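Local coordinates for protein GlcNAc-alpha-1,4-Gal-releasing endo-beta-galactosidase (Clostridium perfringens, PDB 1UPS) that probably hydrolyses O-glycosidic bonds as a calcium-binding family 16 glycoside hydrolase, an endo-beta-galactosidase that releases GlcNAc-alpha-1,4-Gal, at residues Glu46-Tyr51 / Thr248-Tyr253; Arg118-Gly123 / Met153-Asn158; Asn193-Trp198 / Lys236-Ser241. All blocks are in the same frame, centred on the assembly; numbering follows the deposited sequence.

Contact 1 (Glu46-Tyr51 / Thr248-Tyr253); sequences EKWTDY and TILNIY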
loop_
_atom_site.group_PDB
_atom_site.type_symbol
_atom_site.label_atom_id
_atom_site.label_comp_id
_atom_site.label_asym_id
_atom_site.label_seq_id
_atom_site.Cartn_x
_atom_site.Cartn_y
_atom_site.Cartn_z
ATOM N N GLU A 46 14.335 4.090 -22.941
ATOM C CA GLU A 46 14.379 2.642 -22.807
ATOM C C GLU A 46 13.570 2.193 -21.588
ATOM O O GLU A 46 13.259 1.006 -21.451
ATOM C CB GLU A 46 15.835 2.138 -22.731
ATOM C CG GLU A 46 16.598 2.206 -24.058
ATOM C CD GLU A 46 15.914 1.456 -25.197
ATOM O OE1 GLU A 46 15.799 2.032 -26.305
ATOM O OE2 GLU A 46 15.498 0.288 -25.000
ATOM N N LYS A 47 13.211 3.135 -20.714
ATOM C CA LYS A 47 12.474 2.807 -19.477
ATOM C C LYS A 47 11.054 3.375 -19.451
ATOM O O LYS A 47 10.140 2.756 -18.880
ATOM C CB LYS A 47 13.244 3.329 -18.255
ATOM C CG LYS A 47 14.617 2.704 -18.088
ATOM C CD LYS A 47 15.394 3.261 -16.902
ATOM C CE LYS A 47 16.734 2.479 -16.766
ATOM N NZ LYS A 47 17.717 3.151 -15.884
ATOM N N TRP A 48 10.881 4.557 -20.049
ATOM C CA TRP A 48 9.634 5.330 -19.934
ATOM C C TRP A 48 9.123 5.850 -21.269
ATOM O O TRP A 48 9.914 6.207 -22.166
ATOM C CB TRP A 48 9.837 6.561 -19.022
ATOM C CG TRP A 48 10.373 6.224 -17.674
ATOM C CD1 TRP A 48 11.673 6.342 -17.255
ATOM C CD2 TRP A 48 9.639 5.689 -16.568
ATOM N NE1 TRP A 48 11.786 5.929 -15.947
ATOM C CE2 TRP A 48 10.560 5.500 -15.506
ATOM C CE3 TRP A 48 8.290 5.340 -16.364
ATOM C CZ2 TRP A 48 10.178 5.004 -14.251
ATOM C CZ3 TRP A 48 7.904 4.836 -15.113
ATOM C CH2 TRP A 48 8.855 4.662 -14.075
ATOM N N THR A 49 7.799 5.939 -21.369
ATOM C CA THR A 49 7.172 6.807 -22.349
ATOM C C THR A 49 6.550 8.028 -21.652
ATOM O O THR A 49 6.135 7.939 -20.494
ATOM C CB THR A 49 6.165 6.025 -23.226
ATOM O OG1 THR A 49 5.690 6.888 -24.272
ATOM C CG2 THR A 49 4.890 5.594 -22.448
ATOM N N ASP A 50 6.523 9.168 -22.340
ATOM C CA ASP A 50 5.989 10.402 -21.747
ATOM C C ASP A 50 4.586 10.745 -22.267
ATOM O O ASP A 50 4.237 11.903 -22.497
ATOM C CB ASP A 50 6.983 11.572 -21.866
ATOM C CG ASP A 50 7.461 11.812 -23.285
ATOM O OD1 ASP A 50 8.272 12.763 -23.474
ATOM O OD2 ASP A 50 7.112 11.109 -24.258
ATOM N N TYR A 51 3.772 9.709 -22.419
ATOM C CA TYR A 51 2.368 9.877 -22.752
ATOM C C TYR A 51 1.515 9.129 -21.736
ATOM O O TYR A 51 1.884 8.018 -21.298
ATOM C CB TYR A 51 2.085 9.307 -24.137
ATOM C CG TYR A 51 2.691 10.097 -25.277
ATOM C CD1 TYR A 51 4.025 9.910 -25.648
ATOM C CD2 TYR A 51 1.922 11.005 -26.004
ATOM C CE1 TYR A 51 4.590 10.638 -26.700
ATOM C CE2 TYR A 51 2.473 11.733 -27.068
ATOM C CZ TYR A 51 3.804 11.537 -27.407
ATOM O OH TYR A 51 4.350 12.231 -28.462
ATOM N N THR A 248 4.132 0.558 -14.418
ATOM C CA THR A 248 4.187 1.688 -13.487
ATOM C C THR A 248 3.818 2.990 -14.169
ATOM O O THR A 248 4.250 3.245 -15.293
ATOM C CB THR A 248 5.637 1.805 -12.914
ATOM O OG1 THR A 248 5.911 0.637 -12.120
ATOM C CG2 THR A 248 5.756 2.994 -11.914
ATOM N N ILE A 249 3.050 3.818 -13.462
ATOM C CA ILE A 249 2.745 5.179 -13.919
ATOM C C ILE A 249 3.156 6.154 -12.827
ATOM O O ILE A 249 2.882 5.916 -11.645
ATOM C CB ILE A 249 1.213 5.330 -14.209
ATOM C CG1 ILE A 249 0.752 4.257 -15.227
ATOM C CG2 ILE A 249 0.887 6.796 -14.630
ATOM C CD1 ILE A 249 -0.759 4.277 -15.532
ATOM N N LEU A 250 3.815 7.248 -13.222
ATOM C CA LEU A 250 4.117 8.335 -12.306
ATOM C C LEU A 250 3.526 9.594 -12.930
ATOM O O LEU A 250 3.882 9.958 -14.050
ATOM C CB LEU A 250 5.645 8.498 -12.136
ATOM C CG LEU A 250 6.316 7.484 -11.222
ATOM C CD1 LEU A 250 7.859 7.421 -11.519
ATOM C CD2 LEU A 250 6.050 7.816 -9.767
ATOM N N ASN A 251 2.615 10.249 -12.218
ATOM C CA ASN A 251 1.907 11.382 -12.809
ATOM C C ASN A 251 1.355 12.379 -11.795
ATOM O O ASN A 251 1.443 12.175 -10.573
ATOM C CB ASN A 251 0.879 10.925 -13.899
ATOM C CG ASN A 251 -0.330 10.170 -13.352
ATOM O OD1 ASN A 251 -0.302 9.610 -12.264
ATOM N ND2 ASN A 251 -1.416 10.140 -14.154
ATOM N N ILE A 252 0.844 13.488 -12.319
ATOM C CA ILE A 252 0.284 14.542 -11.498
ATOM C C ILE A 252 -0.969 15.048 -12.206
ATOM O O ILE A 252 -1.037 15.009 -13.424
ATOM C CB ILE A 252 1.336 15.656 -11.260
ATOM C CG1 ILE A 252 0.789 16.718 -10.289
ATOM C CG2 ILE A 252 1.868 16.246 -12.607
ATOM C CD1 ILE A 252 1.900 17.640 -9.671
ATOM N N TYR A 253 -1.966 15.477 -11.430
ATOM C CA TYR A 253 -3.270 15.824 -11.974
ATOM C C TYR A 253 -3.757 17.140 -11.400
ATOM O O TYR A 253 -3.413 17.512 -10.258
ATOM C CB TYR A 253 -4.309 14.837 -11.474
ATOM C CG TYR A 253 -4.208 13.422 -11.916
ATOM C CD1 TYR A 253 -3.349 12.533 -11.270
ATOM C CD2 TYR A 253 -5.030 12.936 -12.955
ATOM C CE1 TYR A 253 -3.304 11.171 -11.655
ATOM C CE2 TYR A 253 -4.980 11.587 -13.346
ATOM C CZ TYR A 253 -4.106 10.716 -12.678
ATOM O OH TYR A 253 -4.041 9.379 -13.039
#
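Trp48 meets Thr248 and Leu250 with the outer end of its indole, and the apolar part of this meeting is small but wholly buried. A single ring carbon does most of the work: CH2 of Trp48 lies 3.9 Å from CD1 of Leu250 and 4.1 Å from CG2 of Thr248. Two residues apart on strand 246-254, Thr248 and Leu250 both set out toward 46-51, while Ile249 between them turns away. CD1 of Leu250 comes in obliquely to the ring. The backbones stay well apart, with 9.1 Å between CA of Trp48 and CA of Ile249, so the indole spans the distance. Its CG lies beside the backbone N, anti to the carbonyl carbon (chi1 -55°), and this turn carries the six-membered ring toward the strand.

Polar groups have a lesser share. The carbonyl O of Thr248 lies at the ring edge near its plane, 4.0 Å from CZ3 of Trp48, and no hydrogen bond links the two segments. The indole N-H is used all the same, since NE1 of Trp48 bonds to Asp36. Farther along the strand, ND2 of Asn251 donates to OH of Tyr253 at 3.0 Å, close to its own amide plane. OD1 of the same amide accepts from Trp149, so both ends of Asn251 are held.

Beyond the two segments, Trp48 also packs on Ile98 of strand 94-99 and Met274 of strand 267-279, and Leu250 touches Trp269. Since strands 94-99 and 267-279 belong to different sheets, the indole lies between two antiparallel layers, consistent with the beta-sandwich of family 16 glycoside hydrolases, in the concanavalin clan.

Contact 2 (Arg118-Gly123 / Met153-Asn158); sequences RNEWRG and MQDDTN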
loop_
_atom_site.group_PDB
_atom_site.type_symbol
_atom_site.label_atom_id
_atom_site.label_comp_id
_atom_site.label_asym_id
_atom_site.label_seq_id
_atom_site.Cartn_x
_atom_site.Cartn_y
_atom_site.Cartn_z
ATOM N N ARG A 118 -1.857 -0.045 -30.220
ATOM C CA ARG A 118 -0.472 0.347 -29.941
ATOM C C ARG A 118 0.440 -0.835 -30.204
ATOM O O ARG A 118 0.036 -1.997 -30.034
ATOM C CB ARG A 118 -0.283 0.793 -28.477
ATOM C CG ARG A 118 -1.310 1.795 -27.941
ATOM C CD ARG A 118 -1.143 3.253 -28.391
ATOM N NE ARG A 118 0.173 3.818 -28.100
ATOM C CZ ARG A 118 0.672 4.902 -28.687
ATOM N NH1 ARG A 118 -0.030 5.546 -29.627
ATOM N NH2 ARG A 118 1.886 5.340 -28.355
ATOM N N ASN A 119 1.671 -0.546 -30.617
ATOM C CA ASN A 119 2.689 -1.585 -30.714
ATOM C C ASN A 119 3.227 -1.815 -29.310
ATOM O O ASN A 119 3.836 -0.923 -28.724
ATOM C CB ASN A 119 3.821 -1.177 -31.662
ATOM C CG ASN A 119 3.354 -1.032 -33.109
ATOM O OD1 ASN A 119 2.448 -1.742 -33.569
ATOM N ND2 ASN A 119 3.981 -0.110 -33.835
ATOM N N GLU A 120 2.989 -3.005 -28.769
ATOM C CA GLU A 120 3.326 -3.274 -27.374
ATOM C C GLU A 120 4.782 -2.976 -27.077
ATOM O O GLU A 120 5.690 -3.439 -27.788
ATOM C CB GLU A 120 2.973 -4.717 -27.012
ATOM C CG GLU A 120 3.202 -5.064 -25.545
ATOM C CD GLU A 120 2.903 -6.522 -25.235
ATOM O OE1 GLU A 120 2.334 -7.241 -26.100
ATOM O OE2 GLU A 120 3.222 -6.957 -24.116
ATOM N N TRP A 121 4.996 -2.190 -26.018
ATOM C CA TRP A 121 6.339 -1.877 -25.534
ATOM C C TRP A 121 6.368 -1.931 -24.000
ATOM O O TRP A 121 5.427 -1.486 -23.332
ATOM C CB TRP A 121 6.796 -0.504 -26.078
ATOM C CG TRP A 121 8.059 0.008 -25.430
ATOM C CD1 TRP A 121 9.359 -0.250 -25.807
ATOM C CD2 TRP A 121 8.135 0.856 -24.284
ATOM N NE1 TRP A 121 10.233 0.382 -24.952
ATOM C CE2 TRP A 121 9.509 1.069 -24.004
ATOM C CE3 TRP A 121 7.175 1.475 -23.462
ATOM C CZ2 TRP A 121 9.945 1.885 -22.946
ATOM C CZ3 TRP A 121 7.609 2.258 -22.388
ATOM C CH2 TRP A 121 8.984 2.461 -22.148
ATOM N N ARG A 122 7.437 -2.501 -23.446
ATOM C CA ARG A 122 7.539 -2.688 -22.007
ATOM C C ARG A 122 8.898 -2.189 -21.537
ATOM O O ARG A 122 9.927 -2.869 -21.733
ATOM C CB ARG A 122 7.331 -4.164 -21.611
ATOM C CG ARG A 122 6.045 -4.793 -22.190
ATOM C CD ARG A 122 5.959 -6.285 -21.994
ATOM N NE ARG A 122 5.572 -6.709 -20.646
ATOM C CZ ARG A 122 4.353 -7.130 -20.313
ATOM N NH1 ARG A 122 4.108 -7.544 -19.075
ATOM N NH2 ARG A 122 3.368 -7.124 -21.217
ATOM N N GLY A 123 8.896 -0.994 -20.948
ATOM C CA GLY A 123 10.084 -0.414 -20.333
ATOM C C GLY A 123 10.473 -1.171 -19.080
ATOM O O GLY A 123 11.634 -1.602 -18.921
ATOM N N MET A 153 -0.831 -5.759 -16.482
ATOM C CA MET A 153 -0.514 -5.639 -17.902
ATOM C C MET A 153 -1.468 -6.412 -18.791
ATOM O O MET A 153 -1.290 -6.428 -20.018
ATOM C CB MET A 153 0.939 -6.069 -18.165
ATOM C CG MET A 153 1.969 -5.062 -17.614
ATOM S SD MET A 153 1.875 -3.380 -18.302
ATOM C CE MET A 153 1.952 -3.583 -19.897
ATOM N N GLN A 154 -2.473 -7.062 -18.191
ATOM C CA GLN A 154 -3.550 -7.695 -18.967
ATOM C C GLN A 154 -2.967 -8.687 -19.981
ATOM O O GLN A 154 -3.416 -8.799 -21.119
ATOM C CB GLN A 154 -4.443 -6.613 -19.633
ATOM C CG GLN A 154 -5.187 -5.770 -18.580
ATOM C CD GLN A 154 -5.808 -4.468 -19.106
ATOM O OE1 GLN A 154 -5.761 -3.456 -18.416
ATOM N NE2 GLN A 154 -6.394 -4.502 -20.302
ATOM N N ASP A 155 -1.967 -9.432 -19.531
ATOM C CA ASP A 155 -1.221 -10.339 -20.418
ATOM C C ASP A 155 -1.981 -11.605 -20.785
ATOM O O ASP A 155 -1.616 -12.298 -21.758
ATOM C CB ASP A 155 0.124 -10.702 -19.777
ATOM C CG ASP A 155 1.116 -9.553 -19.813
ATOM O OD1 ASP A 155 1.194 -8.840 -20.858
ATOM O OD2 ASP A 155 1.873 -9.316 -18.849
ATOM N N ASP A 156 -3.029 -11.913 -20.015
ATOM C CA ASP A 156 -3.858 -13.096 -20.286
ATOM C C ASP A 156 -4.559 -13.025 -21.654
ATOM O O ASP A 156 -4.409 -13.925 -22.487
ATOM C CB ASP A 156 -4.848 -13.407 -19.130
ATOM C CG ASP A 156 -5.707 -12.208 -18.726
ATOM O OD1 ASP A 156 -6.693 -12.418 -17.973
ATOM O OD2 ASP A 156 -5.472 -11.031 -19.085
ATOM N N THR A 157 -5.280 -11.927 -21.906
ATOM C CA THR A 157 -6.037 -11.768 -23.164
ATOM C C THR A 157 -5.542 -10.643 -24.068
ATOM O O THR A 157 -5.967 -10.545 -25.231
ATOM C CB THR A 157 -7.490 -11.432 -22.864
ATOM O OG1 THR A 157 -7.525 -10.242 -22.069
ATOM C CG2 THR A 157 -8.107 -12.485 -21.990
ATOM N N ASN A 158 -4.743 -9.739 -23.509
ATOM C CA ASN A 158 -4.322 -8.528 -24.211
ATOM C C ASN A 158 -5.498 -7.665 -24.656
ATOM O O ASN A 158 -5.403 -6.921 -25.620
ATOM C CB ASN A 158 -3.383 -8.856 -25.380
ATOM C CG ASN A 158 -2.219 -9.717 -24.941
ATOM O OD1 ASN A 158 -1.464 -9.330 -24.025
ATOM N ND2 ASN A 158 -2.068 -10.915 -25.574
#
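NH2 of Arg122 is gripped by two carboxylates, OD1 of Asp155 at 2.8 Å from across the contact and OE2 of Glu120 at 2.9 Å from its own segment. The three residues form a salt-bridge network at one end of the family 16 sandwich, joining short strand 121-122 to the loop that leaves strand 145-152. Toward Asp155 the guanidinium is end-on: besides the NH2 bond, NH1 of Arg122 donates to OD2 of Asp155 at 2.9 Å. Each oxygen of Asp155 uses its syn lone pair, and the two flat groups are turned 32° against each other, so both acceptors sit somewhat tilted from the guanidinium plane. The bond to Glu120 lies closer to that plane, and OE2 is met nearly along its own C-O direction.

All three guanidinium nitrogens are engaged. NE bonds to Thr125 and NH1 has a second salt bridge, to Glu245, which fixes the rotation of the group. A bend at chi3 (78°) turns the NH1/NH2 edge toward Asp155. NH2 is shared by two like charges: OE2 of Glu120 and OD1 of Asp155 are 4.3 Å apart, and the arginine's charge should ease their repulsion.

The 153-158 loop has its own ties, with the backbone N of Asn158 bonded to the carbonyl O of Gln154, while NZ of Lys103 bonds both O of Met153 and OD1 of Asn158. Glu120 is exposed, whereas Met153, also packed on Phe101, is buried and lies against one face of the guanidinium. The methionine and arginine run alongside each other in opposing senses, CG of Met153 3.6 Å from NH1 of Arg122. Bent twice along its chain, the methionine brings its terminal methyl CE over that face, 4.0 Å from NH2 of Arg122 and offset toward the rim.

Contact 3 (Asn193-Trp198 / Lys236-Ser241); sequences NFQTSW and KVIYGS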
loop_
_atom_site.group_PDB
_atom_site.type_symbol
_atom_site.label_atom_id
_atom_site.label_comp_id
_atom_site.label_asym_id
_atom_site.label_seq_id
_atom_site.Cartn_x
_atom_site.Cartn_y
_atom_site.Cartn_z
ATOM N N ASN A 193 -9.855 -12.114 -8.011
ATOM C CA ASN A 193 -8.963 -12.642 -6.975
ATOM C C ASN A 193 -8.153 -11.596 -6.200
ATOM O O ASN A 193 -7.319 -11.956 -5.341
ATOM C CB ASN A 193 -8.025 -13.681 -7.601
ATOM C CG ASN A 193 -8.780 -14.822 -8.260
ATOM O OD1 ASN A 193 -9.757 -15.319 -7.711
ATOM N ND2 ASN A 193 -8.337 -15.227 -9.449
ATOM N N PHE A 194 -8.378 -10.320 -6.512
ATOM C CA PHE A 194 -7.677 -9.226 -5.834
ATOM C C PHE A 194 -8.560 -8.033 -5.532
ATOM O O PHE A 194 -9.134 -7.422 -6.452
ATOM C CB PHE A 194 -6.456 -8.751 -6.638
ATOM C CG PHE A 194 -5.761 -7.545 -6.031
ATOM C CD1 PHE A 194 -5.738 -6.328 -6.714
ATOM C CD2 PHE A 194 -5.145 -7.627 -4.779
ATOM C CE1 PHE A 194 -5.123 -5.202 -6.150
ATOM C CE2 PHE A 194 -4.515 -6.501 -4.210
ATOM C CZ PHE A 194 -4.510 -5.295 -4.912
ATOM N N GLN A 195 -8.642 -7.689 -4.245
ATOM C CA GLN A 195 -9.245 -6.428 -3.804
ATOM C C GLN A 195 -10.509 -6.080 -4.590
ATOM O O GLN A 195 -10.568 -5.060 -5.292
ATOM C CB GLN A 195 -8.201 -5.291 -3.904
ATOM C CG GLN A 195 -8.468 -4.089 -2.985
ATOM C CD GLN A 195 -8.685 -4.488 -1.531
ATOM O OE1 GLN A 195 -7.805 -5.095 -0.914
ATOM N NE2 GLN A 195 -9.867 -4.185 -0.993
ATOM N N THR A 196 -11.539 -6.919 -4.455
ATOM C CA THR A 196 -12.724 -6.761 -5.307
ATOM C C THR A 196 -13.642 -5.603 -4.941
ATOM O O THR A 196 -14.621 -5.367 -5.639
ATOM C CB THR A 196 -13.534 -8.069 -5.412
ATOM O OG1 THR A 196 -13.871 -8.524 -4.098
ATOM C CG2 THR A 196 -12.682 -9.173 -5.988
ATOM N N SER A 197 -13.363 -4.922 -3.829
ATOM C CA SER A 197 -13.944 -3.605 -3.534
ATOM C C SER A 197 -12.791 -2.628 -3.282
ATOM O O SER A 197 -11.748 -3.027 -2.763
ATOM C CB SER A 197 -14.845 -3.660 -2.294
ATOM O OG SER A 197 -15.914 -4.612 -2.459
ATOM N N TRP A 198 -12.982 -1.359 -3.624
ATOM C CA TRP A 198 -11.939 -0.346 -3.383
ATOM C C TRP A 198 -11.571 -0.339 -1.905
ATOM O O TRP A 198 -12.456 -0.472 -1.041
ATOM C CB TRP A 198 -12.444 1.052 -3.763
ATOM C CG TRP A 198 -12.212 1.395 -5.181
ATOM C CD1 TRP A 198 -13.129 1.377 -6.193
ATOM C CD2 TRP A 198 -10.969 1.759 -5.768
ATOM N NE1 TRP A 198 -12.532 1.732 -7.381
ATOM C CE2 TRP A 198 -11.202 1.972 -7.146
ATOM C CE3 TRP A 198 -9.670 1.941 -5.268
ATOM C CZ2 TRP A 198 -10.186 2.335 -8.034
ATOM C CZ3 TRP A 198 -8.650 2.310 -6.161
ATOM C CH2 TRP A 198 -8.930 2.509 -7.527
ATOM N N LYS A 236 1.304 0.785 6.388
ATOM C CA LYS A 236 0.025 0.162 5.972
ATOM C C LYS A 236 0.264 -1.244 5.425
ATOM O O LYS A 236 1.296 -1.513 4.800
ATOM C CB LYS A 236 -0.644 0.999 4.876
ATOM C CG LYS A 236 -2.040 0.494 4.486
ATOM C CD LYS A 236 -2.710 1.408 3.500
ATOM C CE LYS A 236 -4.117 0.929 3.088
ATOM N NZ LYS A 236 -4.821 1.952 2.204
ATOM N N VAL A 237 -0.716 -2.125 5.633
ATOM C CA VAL A 237 -0.670 -3.469 5.082
ATOM C C VAL A 237 -2.003 -3.794 4.432
ATOM O O VAL A 237 -3.060 -3.513 5.007
ATOM C CB VAL A 237 -0.431 -4.533 6.186
ATOM C CG1 VAL A 237 -0.410 -5.940 5.588
ATOM C CG2 VAL A 237 0.853 -4.263 6.921
ATOM N N ILE A 238 -1.936 -4.353 3.222
ATOM C CA ILE A 238 -3.110 -4.906 2.563
ATOM C C ILE A 238 -2.836 -6.389 2.314
ATOM O O ILE A 238 -1.847 -6.730 1.665
ATOM C CB ILE A 238 -3.378 -4.163 1.244
ATOM C CG1 ILE A 238 -3.770 -2.707 1.525
ATOM C CG2 ILE A 238 -4.450 -4.926 0.392
ATOM C CD1 ILE A 238 -3.861 -1.833 0.249
ATOM N N TYR A 239 -3.683 -7.272 2.848
ATOM C CA TYR A 239 -3.463 -8.712 2.658
ATOM C C TYR A 239 -4.161 -9.136 1.375
ATOM O O TYR A 239 -5.304 -8.753 1.152
ATOM C CB TYR A 239 -3.890 -9.532 3.899
ATOM C CG TYR A 239 -2.871 -9.393 5.040
ATOM C CD1 TYR A 239 -1.610 -9.998 4.959
ATOM C CD2 TYR A 239 -3.149 -8.602 6.168
ATOM C CE1 TYR A 239 -0.653 -9.847 5.994
ATOM C CE2 TYR A 239 -2.200 -8.436 7.194
ATOM C CZ TYR A 239 -0.950 -9.064 7.097
ATOM O OH TYR A 239 -0.002 -8.915 8.109
ATOM N N GLY A 240 -3.455 -9.889 0.534
ATOM C CA GLY A 240 -3.885 -10.184 -0.831
ATOM C C GLY A 240 -3.041 -9.371 -1.804
ATOM O O GLY A 240 -2.606 -8.268 -1.480
ATOM N N SER A 241 -2.767 -9.912 -2.984
ATOM C CA SER A 241 -1.904 -9.208 -3.942
ATOM C C SER A 241 -2.128 -9.766 -5.332
ATOM O O SER A 241 -2.496 -10.943 -5.470
ATOM C CB SER A 241 -0.419 -9.354 -3.564
ATOM O OG SER A 241 0.089 -10.636 -3.928
#
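Phe194 wedges its ring against the backbone of Gly240 and Ser241, where the loop before strand 199-204 in one sheet of the beta-sandwich meets the end of strand 233-239 in the other. This is the tight part, with the Phe194 ring buried. CD2 of Phe194 lies 3.7 Å from CA of Ser241, and the carbonyl O of Gly240 sits at the ring edge, 3.8 Å from CE2 of Phe194. With CG anti to the backbone N (chi1 175°), the ring swings toward Ser241; Leu226 and Ala186 pack on it too. Gly240 turns the chain with a phi of 106°, where a CB would jam against the carbonyl O of Tyr239. Over the centre of the Phe194 ring lies CB of Gln195, 3.6 Å above the plane.

The other side is looser. Gln195 and Ile238 cross at about a right angle and touch at one point, OE1 to CG2 at 3.6 Å, without any hydrogen bond between the segments. Thr196, Ser197 and Trp198 run on exposed and clear of 236-241, Trp198 stacking on Tyr187. Gln195 nevertheless has its amide fixed: NE2 donates to O of Ser197 at 2.8 Å, almost straight at 169° and in the amide plane.

Overall arrangement
Contact 1 is the buried one, apolar and set between the two sheets, whereas contact 2 is a partly exposed web of charges at one end of the sandwich. Contact 3 is intermediate, bringing a loop of one sheet against the end of a strand of the other, through a ring against backbone, with a polar, open flank. Contacts 1 and 2 touch: the indole of Trp121 packs on the backbone of Glu46 to Thr49, so Trp121 turns to the 46-51 loop while Arg122 turns to Asp155. Contact 3 stands apart, its centre about 24 Å from that of contact 1, though strands 233-239 and 246-254 are consecutive in the chain. Only contact 2 has hydrogen bonds across its segments.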